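HTPA Reductase (Selaginella moellendorffii, PDB 5U5N) probably catalyses the NAD(P)H-dependent reduction of 4-hydroxy-tetrahydrodipicolinate to tetrahydrodipicolinate on the diaminopimelate route to lysine. Local coordinates at residues A[244-256]-A[267-279]. Residues are numbered along the deposited sequence; the frame is centred on the assembly and turned at random.
Sequences AQGTVDAVLFLSK and YNMIDVLEGGSMR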
# COMPACT_ATOMS: atom_id res chain seq x y z
N ALA A 244 1.04 19.80 -10.24
CA ALA A 244 0.14 20.95 -10.10
C ALA A 244 -0.90 20.78 -8.98
O ALA A 244 -1.08 21.65 -8.11
CB ALA A 244 -0.57 21.23 -11.41
N GLN A 245 -1.59 19.66 -8.99
CA GLN A 245 -2.61 19.40 -7.96
C GLN A 245 -1.99 19.24 -6.56
O GLN A 245 -2.55 19.73 -5.60
CB GLN A 245 -3.49 18.17 -8.32
CG GLN A 245 -4.34 18.37 -9.56
CD GLN A 245 -5.23 19.58 -9.46
OE1 GLN A 245 -5.86 19.77 -8.45
NE2 GLN A 245 -5.26 20.42 -10.50
N GLY A 246 -0.83 18.63 -6.44
CA GLY A 246 -0.16 18.54 -5.15
C GLY A 246 0.33 19.89 -4.64
O GLY A 246 0.24 20.17 -3.45
N THR A 247 0.84 20.73 -5.53
CA THR A 247 1.20 22.10 -5.16
C THR A 247 -0.00 22.90 -4.58
O THR A 247 0.14 23.60 -3.57
CB THR A 247 1.85 22.88 -6.34
OG1 THR A 247 2.88 22.09 -6.96
CG2 THR A 247 2.45 24.13 -5.80
N VAL A 248 -1.17 22.79 -5.18
CA VAL A 248 -2.36 23.44 -4.62
C VAL A 248 -2.63 22.98 -3.17
O VAL A 248 -2.85 23.76 -2.26
CB VAL A 248 -3.61 23.19 -5.49
CG1 VAL A 248 -4.89 23.66 -4.79
CG2 VAL A 248 -3.48 23.90 -6.83
N ASP A 249 -2.57 21.67 -2.96
CA ASP A 249 -2.76 21.09 -1.62
C ASP A 249 -1.70 21.56 -0.64
O ASP A 249 -2.01 21.85 0.52
CB ASP A 249 -2.74 19.58 -1.68
CG ASP A 249 -3.82 19.02 -2.61
OD1 ASP A 249 -4.91 19.65 -2.77
OD2 ASP A 249 -3.56 17.91 -3.17
N ALA A 250 -0.46 21.65 -1.10
CA ALA A 250 0.62 22.12 -0.25
C ALA A 250 0.31 23.57 0.19
O ALA A 250 0.48 23.91 1.34
CB ALA A 250 1.98 22.02 -0.97
N VAL A 251 -0.19 24.38 -0.73
CA VAL A 251 -0.46 25.81 -0.44
C VAL A 251 -1.61 25.91 0.57
O VAL A 251 -1.57 26.73 1.48
CB VAL A 251 -0.79 26.59 -1.71
CG1 VAL A 251 -1.56 27.89 -1.42
CG2 VAL A 251 0.48 26.91 -2.48
N LEU A 252 -2.61 25.06 0.39
CA LEU A 252 -3.74 25.01 1.32
C LEU A 252 -3.31 24.60 2.72
O LEU A 252 -3.72 25.19 3.69
CB LEU A 252 -4.80 24.05 0.81
CG LEU A 252 -5.60 24.45 -0.41
CD1 LEU A 252 -6.56 23.35 -0.79
CD2 LEU A 252 -6.35 25.77 -0.19
N PHE A 253 -2.46 23.58 2.80
CA PHE A 253 -1.89 23.16 4.07
C PHE A 253 -1.06 24.26 4.72
O PHE A 253 -1.28 24.59 5.88
CB PHE A 253 -1.08 21.87 3.88
CG PHE A 253 -0.39 21.37 5.12
CD1 PHE A 253 -1.05 20.56 6.04
CD2 PHE A 253 0.93 21.72 5.37
CE1 PHE A 253 -0.40 20.10 7.17
CE2 PHE A 253 1.58 21.24 6.50
CZ PHE A 253 0.93 20.43 7.39
N LEU A 254 -0.13 24.86 3.99
CA LEU A 254 0.76 25.90 4.57
C LEU A 254 -0.06 27.13 5.02
O LEU A 254 0.18 27.71 6.07
CB LEU A 254 1.87 26.31 3.59
CG LEU A 254 3.05 27.09 4.17
CD1 LEU A 254 3.75 26.29 5.27
CD2 LEU A 254 4.06 27.49 3.09
N SER A 255 -1.05 27.50 4.24
CA SER A 255 -1.99 28.56 4.61
C SER A 255 -2.50 28.39 6.03
O SER A 255 -2.47 29.31 6.83
CB SER A 255 -3.15 28.56 3.64
OG SER A 255 -3.59 29.83 3.31
N LYS A 256 -2.96 27.17 6.32
CA LYS A 256 -3.53 26.87 7.61
C LYS A 256 -2.50 26.96 8.73
O LYS A 256 -2.73 27.63 9.73
CB LYS A 256 -4.17 25.50 7.59
CG LYS A 256 -5.12 25.25 8.73
CD LYS A 256 -6.24 24.35 8.21
CE LYS A 256 -7.07 23.73 9.33
NZ LYS A 256 -6.16 22.90 10.19
N TYR A 267 7.96 22.28 6.61
CA TYR A 267 7.15 21.10 6.38
C TYR A 267 7.62 20.49 5.08
O TYR A 267 8.33 21.14 4.32
CB TYR A 267 5.67 21.47 6.28
CG TYR A 267 5.10 22.08 7.55
CD1 TYR A 267 5.21 23.44 7.81
CD2 TYR A 267 4.45 21.27 8.50
CE1 TYR A 267 4.68 23.99 8.97
CE2 TYR A 267 3.91 21.79 9.66
CZ TYR A 267 4.03 23.15 9.91
OH TYR A 267 3.48 23.62 11.08
N ASN A 268 7.27 19.23 4.88
CA ASN A 268 7.46 18.53 3.63
C ASN A 268 6.11 17.92 3.13
O ASN A 268 5.08 18.18 3.71
CB ASN A 268 8.57 17.50 3.80
CG ASN A 268 8.19 16.33 4.76
OD1 ASN A 268 7.05 16.17 5.15
ND2 ASN A 268 9.16 15.55 5.15
N MET A 269 6.12 17.19 2.04
CA MET A 269 4.90 16.67 1.48
C MET A 269 4.24 15.56 2.33
O MET A 269 3.02 15.37 2.25
CB MET A 269 5.16 16.21 0.04
CG MET A 269 3.95 15.74 -0.75
SD MET A 269 2.49 16.85 -0.87
CE MET A 269 3.29 18.38 -1.30
N ILE A 270 5.02 14.85 3.14
CA ILE A 270 4.45 13.87 4.11
C ILE A 270 3.56 14.61 5.10
O ILE A 270 2.45 14.18 5.40
CB ILE A 270 5.55 13.14 4.95
CG1 ILE A 270 6.52 12.37 4.06
CG2 ILE A 270 4.94 12.24 6.03
CD1 ILE A 270 5.94 11.25 3.26
N ASP A 271 4.06 15.74 5.62
CA ASP A 271 3.28 16.58 6.55
C ASP A 271 1.96 17.02 5.93
O ASP A 271 0.98 17.04 6.61
CB ASP A 271 4.08 17.83 6.97
CG ASP A 271 5.37 17.47 7.71
OD1 ASP A 271 5.36 16.53 8.53
OD2 ASP A 271 6.39 18.13 7.47
N VAL A 272 1.97 17.39 4.65
CA VAL A 272 0.77 17.80 3.90
C VAL A 272 -0.21 16.61 3.84
O VAL A 272 -1.38 16.78 4.09
CB VAL A 272 1.09 18.30 2.46
CG1 VAL A 272 -0.17 18.64 1.66
CG2 VAL A 272 2.02 19.51 2.48
N LEU A 273 0.28 15.43 3.51
CA LEU A 273 -0.59 14.22 3.45
C LEU A 273 -1.26 13.95 4.81
O LEU A 273 -2.44 13.69 4.88
CB LEU A 273 0.22 13.02 2.97
CG LEU A 273 0.55 13.04 1.48
CD1 LEU A 273 1.69 12.10 1.13
CD2 LEU A 273 -0.66 12.72 0.61
N GLU A 274 -0.47 14.05 5.87
CA GLU A 274 -0.95 13.87 7.24
C GLU A 274 -2.04 14.87 7.64
O GLU A 274 -2.91 14.55 8.41
CB GLU A 274 0.20 13.93 8.25
CG GLU A 274 1.09 12.70 8.29
CD GLU A 274 2.44 12.95 8.96
OE1 GLU A 274 2.90 14.13 8.96
OE2 GLU A 274 3.07 12.00 9.45
N GLY A 275 -1.98 16.10 7.10
CA GLY A 275 -3.04 17.09 7.32
C GLY A 275 -4.42 16.86 6.67
O GLY A 275 -5.34 17.62 6.91
N GLY A 276 -4.52 15.86 5.78
CA GLY A 276 -5.81 15.44 5.24
C GLY A 276 -6.16 16.22 4.00
O GLY A 276 -5.45 17.15 3.64
N SER A 277 -7.27 15.87 3.34
CA SER A 277 -7.74 16.68 2.21
C SER A 277 -8.39 17.94 2.69
O SER A 277 -9.13 17.91 3.66
CB SER A 277 -8.69 15.94 1.29
OG SER A 277 -9.73 15.33 2.00
N MET A 278 -8.12 19.02 1.97
CA MET A 278 -8.61 20.34 2.29
C MET A 278 -9.40 20.93 1.13
O MET A 278 -9.59 22.15 1.05
CB MET A 278 -7.41 21.23 2.58
CG MET A 278 -6.53 20.69 3.70
SD MET A 278 -5.33 21.92 4.23
CE MET A 278 -4.83 21.27 5.83
N ARG A 279 -9.90 20.06 0.24
CA ARG A 279 -10.70 20.49 -0.91
C ARG A 279 -12.00 19.71 -1.00
O ARG A 279 -12.00 18.56 -1.41
CB ARG A 279 -9.86 20.33 -2.17
CG ARG A 279 -8.83 21.42 -2.33
CD ARG A 279 -7.60 20.96 -3.10
NE ARG A 279 -7.80 21.12 -4.51
CZ ARG A 279 -6.93 20.76 -5.45
NH1 ARG A 279 -5.77 20.19 -5.19
NH2 ARG A 279 -7.27 20.97 -6.70
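A chi1 of 178° puts CG of Phe253 trans to the residue's own nitrogen and swings the ring off helix 241-259 against Val272 of the short helix 269-274. Val272 CA sits over one face, 3.9 Å from the centroid of the Phe253 ring, a CH-pi contact. The far edge of Phe253 runs into the face of Tyr267 in a T-shaped pair, ring centroids 5.2 Å apart and planes at 82°. Met278 lays its extended chain across the helix, SD 3.6 Å from Phe253 N and CE against the ring. Replacing Phe253 by an alanine would probably leave the Tyr267 face without its edge-on partner and open a gap between Val272 and Met278. In the C-terminal Arg279, a bend at chi3 (87°) turns the guanidinium edge to Gln245 and Asp249, with Val248 CG1 over one face. Arg279 NH2 donates to Gln245 OE1 at 2.5 Å, within the amide plane; Arg279 NH1 makes a straight salt bridge of 2.6 Å to Asp249 OD1, arriving from above the carboxylate plane. Lys131 takes Asp249 OD2, so this carboxylate probably stays ionised. Salt bridge and amide bond thus tie the chain's end to helix 241-259, while apolar packing holds that helix to helix 269-274 and to strand 266-267, an outermost strand of the Rossmann-type parallel sheet.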